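Local coordinates for NanU sialic acid binding protein (Bacteroides fragilis, PDB 4L7T) that binds sialic acid with high affinity at the outer membrane and, as a SusD-family protein, probably passes it to a partner transporter, at residues Q210-K213 with G214-L218; Q239-V242 with S243-V247. All coordinates share one frame; numbering follows the deposited sequence. Where two conformers were deposited one is given.

Interaction 1 (Q210-K213 with G214-L218); sequences QMLK and GEVYL
Leu-212 and Val-216 meet because of their first torsions: with CG of Leu-212 swung opposite its amide nitrogen (chi1 172°) and CG2 of Val-216 lying beside its own, methyl CD1 of Leu-212 comes 3.6 Å from CG2 of Val-216, one turn ahead on the helix. Branched apolar side chains suit both places, since together they fill the side of the helix that faces Phe-140. A similar torsion at Lys-213 (chi1 -174°) sends its extended chain across the edge of the Tyr-217 ring, where CG touches at 3.8 Å from CD2 of Tyr-217. Lysine suits this place because its methylenes can brush the ring while the rest of the chain continues past it to a salt bridge with Glu-188, which also accepts a hydrogen bond from NE2 of Gln-210. Under these pairs run the i to i+4 bonds of an alpha helix. The N of Val-216 reaches O of Leu-212 at 2.8 Å, and N of Tyr-217 reaches O of Lys-213 at 2.9 Å. That same Lys-213 O also sits at the edge of the tyrosine ring, in its plane, 3.3 Å from CD2 of Tyr-217. Glu-215 lays CG 3.6 Å from O of Met-211, and its carboxylate is carried far enough for OE1 to bond the hydroxyl of Tyr-386. This part of helix 206-223 packs against four other helices: Leu-212 and Val-216 on Phe-140 of helix 121-146, Val-216 and Tyr-217 on helix 173-191, Met-211 on helix 388-401, and Gln-210, Met-211 and Tyr-217 on helix 227-244.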
loop_
_atom_site.group_PDB
_atom_site.type_symbol
_atom_site.label_atom_id
_atom_site.label_comp_id
_atom_site.label_asym_id
_atom_site.label_seq_id
_atom_site.Cartn_x
_atom_site.Cartn_y
_atom_site.Cartn_z
ATOM N N GLN A 210 -9.374 5.854 11.319
ATOM C CA GLN A 210 -10.558 6.236 10.516
ATOM C C GLN A 210 -10.395 5.851 9.020
ATOM O O GLN A 210 -11.372 5.474 8.367
ATOM C CB GLN A 210 -10.847 7.741 10.616
ATOM C CG GLN A 210 -11.283 8.167 12.056
ATOM C CD GLN A 210 -12.486 7.444 12.501
ATOM O OE1 GLN A 210 -13.479 7.395 11.792
ATOM N NE2 GLN A 210 -12.444 6.893 13.714
ATOM N N MET A 211 -9.146 5.903 8.511
ATOM C CA MET A 211 -8.943 5.461 7.119
ATOM C C MET A 211 -9.226 3.930 7.035
ATOM O O MET A 211 -9.930 3.481 6.105
ATOM C CB MET A 211 -7.469 5.667 6.712
ATOM C CG MET A 211 -7.082 7.086 6.366
ATOM S SD MET A 211 -7.878 7.668 4.866
ATOM C CE MET A 211 -7.080 6.638 3.608
ATOM N N LEU A 212 -8.686 3.145 7.995
ATOM C CA LEU A 212 -8.877 1.723 7.961
ATOM C C LEU A 212 -10.386 1.450 8.129
ATOM O O LEU A 212 -10.939 0.559 7.449
ATOM C CB LEU A 212 -8.094 1.134 9.158
ATOM C CG LEU A 212 -8.356 -0.342 9.385
ATOM C CD1 LEU A 212 -7.933 -1.208 8.149
ATOM C CD2 LEU A 212 -7.620 -0.885 10.619
ATOM N N LYS A 213 -11.071 2.210 9.023
ATOM C CA LYS A 213 -12.505 2.073 9.196
ATOM C C LYS A 213 -13.215 2.296 7.854
ATOM O O LYS A 213 -14.156 1.533 7.506
ATOM C CB LYS A 213 -13.056 3.079 10.215
ATOM C CG LYS A 213 -14.569 2.887 10.547
ATOM C CD LYS A 213 -14.801 3.751 11.796
ATOM C CE LYS A 213 -16.212 3.334 12.371
ATOM N NZ LYS A 213 -16.732 4.427 13.355
ATOM N N GLY A 214 -12.828 3.341 7.099
ATOM C CA GLY A 214 -13.445 3.582 5.752
ATOM C C GLY A 214 -13.213 2.319 4.886
ATOM O O GLY A 214 -14.174 1.786 4.326
ATOM N N GLU A 215 -11.985 1.840 4.778
ATOM C CA GLU A 215 -11.738 0.674 3.890
ATOM C C GLU A 215 -12.544 -0.572 4.359
ATOM O O GLU A 215 -13.056 -1.328 3.509
ATOM C CB GLU A 215 -10.241 0.337 3.848
ATOM C CG GLU A 215 -9.306 1.378 3.310
ATOM C CD GLU A 215 -7.924 0.730 3.165
ATOM O OE1 GLU A 215 -7.360 0.189 4.188
ATOM O OE2 GLU A 215 -7.451 0.776 2.022
ATOM N N VAL A 216 -12.611 -0.796 5.695
ATOM C CA VAL A 216 -13.161 -2.007 6.257
ATOM C C VAL A 216 -14.666 -1.996 6.047
ATOM O O VAL A 216 -15.259 -3.043 5.640
ATOM C CB VAL A 216 -12.748 -2.071 7.738
ATOM C CG1 VAL A 216 -13.669 -2.994 8.523
ATOM C CG2 VAL A 216 -11.298 -2.575 7.855
ATOM N N TYR A 217 -15.311 -0.837 6.258
ATOM C CA TYR A 217 -16.744 -0.815 6.030
ATOM C C TYR A 217 -17.156 -0.758 4.554
ATOM O O TYR A 217 -18.217 -1.290 4.207
ATOM C CB TYR A 217 -17.407 0.306 6.869
ATOM C CG TYR A 217 -17.561 -0.133 8.300
ATOM C CD1 TYR A 217 -18.806 -0.589 8.746
ATOM C CD2 TYR A 217 -16.498 -0.062 9.213
ATOM C CE1 TYR A 217 -18.965 -0.961 10.091
ATOM C CE2 TYR A 217 -16.651 -0.469 10.574
ATOM C CZ TYR A 217 -17.868 -0.936 10.985
ATOM O OH TYR A 217 -18.000 -1.341 12.326
ATOM N N LEU A 218 -16.349 -0.203 3.658
ATOM C CA LEU A 218 -16.560 -0.440 2.226
ATOM C C LEU A 218 -16.469 -1.937 1.875
ATOM O O LEU A 218 -17.335 -2.404 1.120
ATOM C CB LEU A 218 -15.553 0.338 1.384
ATOM C CG LEU A 218 -15.685 1.859 1.379
ATOM C CD1 LEU A 218 -14.577 2.558 0.515
ATOM C CD2 LEU A 218 -17.145 2.203 0.885
#

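Interaction 2 (Q239-V242 with S243-V247); sequences QSIV and SNANV
Ser-243, Asn-244 and Ala-245 send their amides back to the carbonyls of Gln-239, Ser-240 and Ile-241, closing the last turn of helix 227-244 before Ala-245 leaves helical geometry with a psi of 150°. This is the C-terminal end of an alpha helix running into a loop that bends in an inverse gamma turn centred on Asn-246.

Serine can suit position 243 because its short side chain is able to fold back on the helix. In one of two conformers, a chi1 of 61° sets OG of Ser-243 between its own N and carbonyl carbon, 3.1 Å from O of Ser-240 and 3.3 Å from O of Gln-239; the second conformer makes this arrangement a tentative one. Asn-244 brings its CB 3.4 Å from O of Ser-240, the oxygen that also accepts the bond from its backbone N at 2.9 Å, and a polar residue fits this exposed end of the helix. The hydroxyl of Ser-240 has other partners, the carbonyl of Ala-237 and the hydroxyl of Tyr-195.

On the inward side, Ile-241 brings the apolar contact. Its branch at CB suits it to this place, because CG1 heads toward helix 206-223 while CG2 remains to meet the chain beyond the helix end. There CB of Ala-245, a methyl small enough to sit against that branch, lies 4.1 Å from CG2 of Ile-241. Farther on, Val-247 turns back toward the helix and also packs on Ile-268 of strand 267-271 and Tyr-388 of helix 388-401; its CG2 lies 4.2 Å from CG2 of Ile-241.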
loop_
_atom_site.group_PDB
_atom_site.type_symbol
_atom_site.label_atom_id
_atom_site.label_comp_id
_atom_site.label_asym_id
_atom_site.label_seq_id
_atom_site.Cartn_x
_atom_site.Cartn_y
_atom_site.Cartn_z
ATOM N N GLN A 239 -15.216 11.333 6.408
ATOM C CA GLN A 239 -15.604 12.747 6.601
ATOM C C GLN A 239 -14.973 13.300 7.888
ATOM O O GLN A 239 -14.632 14.499 7.947
ATOM C CB GLN A 239 -17.154 12.933 6.651
ATOM C CG GLN A 239 -17.678 12.894 5.230
ATOM C CD GLN A 239 -19.232 12.910 5.158
ATOM O OE1 GLN A 239 -19.916 12.471 6.069
ATOM N NE2 GLN A 239 -19.728 13.301 4.056
ATOM N N SER A 240 -14.802 12.423 8.870
ATOM C CA SER A 240 -14.212 12.822 10.186
ATOM C C SER A 240 -12.710 13.171 10.008
ATOM O O SER A 240 -12.202 13.950 10.778
ATOM C CB SER A 240 -14.541 11.794 11.306
ATOM O OG SER A 240 -13.535 10.798 11.264
ATOM N N ILE A 241 -12.036 12.555 9.017
ATOM C CA ILE A 241 -10.631 12.947 8.720
ATOM C C ILE A 241 -10.570 14.296 8.045
ATOM O O ILE A 241 -9.818 15.212 8.419
ATOM C CB ILE A 241 -9.979 11.879 7.809
ATOM C CG1 ILE A 241 -9.922 10.554 8.556
ATOM C CG2 ILE A 241 -8.555 12.387 7.317
ATOM C CD1 ILE A 241 -9.568 9.453 7.529
ATOM N N VAL A 242 -11.465 14.498 7.065
ATOM C CA VAL A 242 -11.570 15.819 6.360
ATOM C C VAL A 242 -11.840 16.924 7.406
ATOM O O VAL A 242 -11.260 18.006 7.297
ATOM C CB VAL A 242 -12.732 15.787 5.353
ATOM C CG1 VAL A 242 -12.965 17.215 4.776
ATOM C CG2 VAL A 242 -12.419 14.757 4.190
ATOM N N SER A 243 -12.679 16.648 8.406
ATOM C CA SER A 243 -13.025 17.706 9.350
ATOM C C SER A 243 -11.949 17.889 10.392
ATOM O O SER A 243 -11.521 19.027 10.617
ATOM C CB SER A 243 -14.373 17.423 10.008
ATOM O OG SER A 243 -14.396 16.203 10.746
ATOM N N ASN A 244 -11.519 16.786 11.013
ATOM C CA ASN A 244 -10.730 16.913 12.296
ATOM C C ASN A 244 -9.228 16.734 12.252
ATOM O O ASN A 244 -8.524 17.031 13.280
ATOM C CB ASN A 244 -11.254 15.943 13.342
ATOM C CG ASN A 244 -12.773 16.129 13.618
ATOM O OD1 ASN A 244 -13.424 15.170 14.007
ATOM N ND2 ASN A 244 -13.341 17.309 13.296
ATOM N N ALA A 245 -8.724 16.171 11.165
ATOM C CA ALA A 245 -7.292 15.892 11.134
ATOM C C ALA A 245 -6.516 16.977 10.419
ATOM O O ALA A 245 -7.012 17.586 9.426
ATOM C CB ALA A 245 -7.035 14.542 10.413
ATOM N N ASN A 246 -5.245 17.184 10.842
ATOM C CA ASN A 246 -4.455 18.188 10.120
ATOM C C ASN A 246 -3.810 17.599 8.839
ATOM O O ASN A 246 -2.723 17.051 8.873
ATOM C CB ASN A 246 -3.315 18.735 10.991
ATOM C CG ASN A 246 -2.498 19.758 10.222
ATOM O OD1 ASN A 246 -2.950 20.260 9.186
ATOM N ND2 ASN A 246 -1.304 20.016 10.681
ATOM N N VAL A 247 -4.553 17.656 7.745
ATOM C CA VAL A 247 -4.146 17.058 6.486
ATOM C C VAL A 247 -4.450 17.976 5.337
ATOM O O VAL A 247 -5.405 18.769 5.424
ATOM C CB VAL A 247 -4.932 15.724 6.223
ATOM C CG1 VAL A 247 -4.334 14.547 7.153
ATOM C CG2 VAL A 247 -6.484 15.870 6.338
#

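How the interactions relate
Interactions 1 and 2 lie on consecutive helices of the chain, 206-223 and 227-244, with their centres about 14 Å apart, and they touch directly. Ile-241 is the main apolar link: its CG1 is 3.6 Å from CB of Gln-210, and its CD1 is 3.6 Å from SD of Met-211. Beside it, OE1 of Gln-210 lies 3.4 Å from OG of Ser-240, a polar contact that is weak at most. The buried middle of one helix thus meets the inner face of the other near its exposed C-terminal end. Neither contact includes the two threonines of the sodium site, Thr-483 and Thr-486.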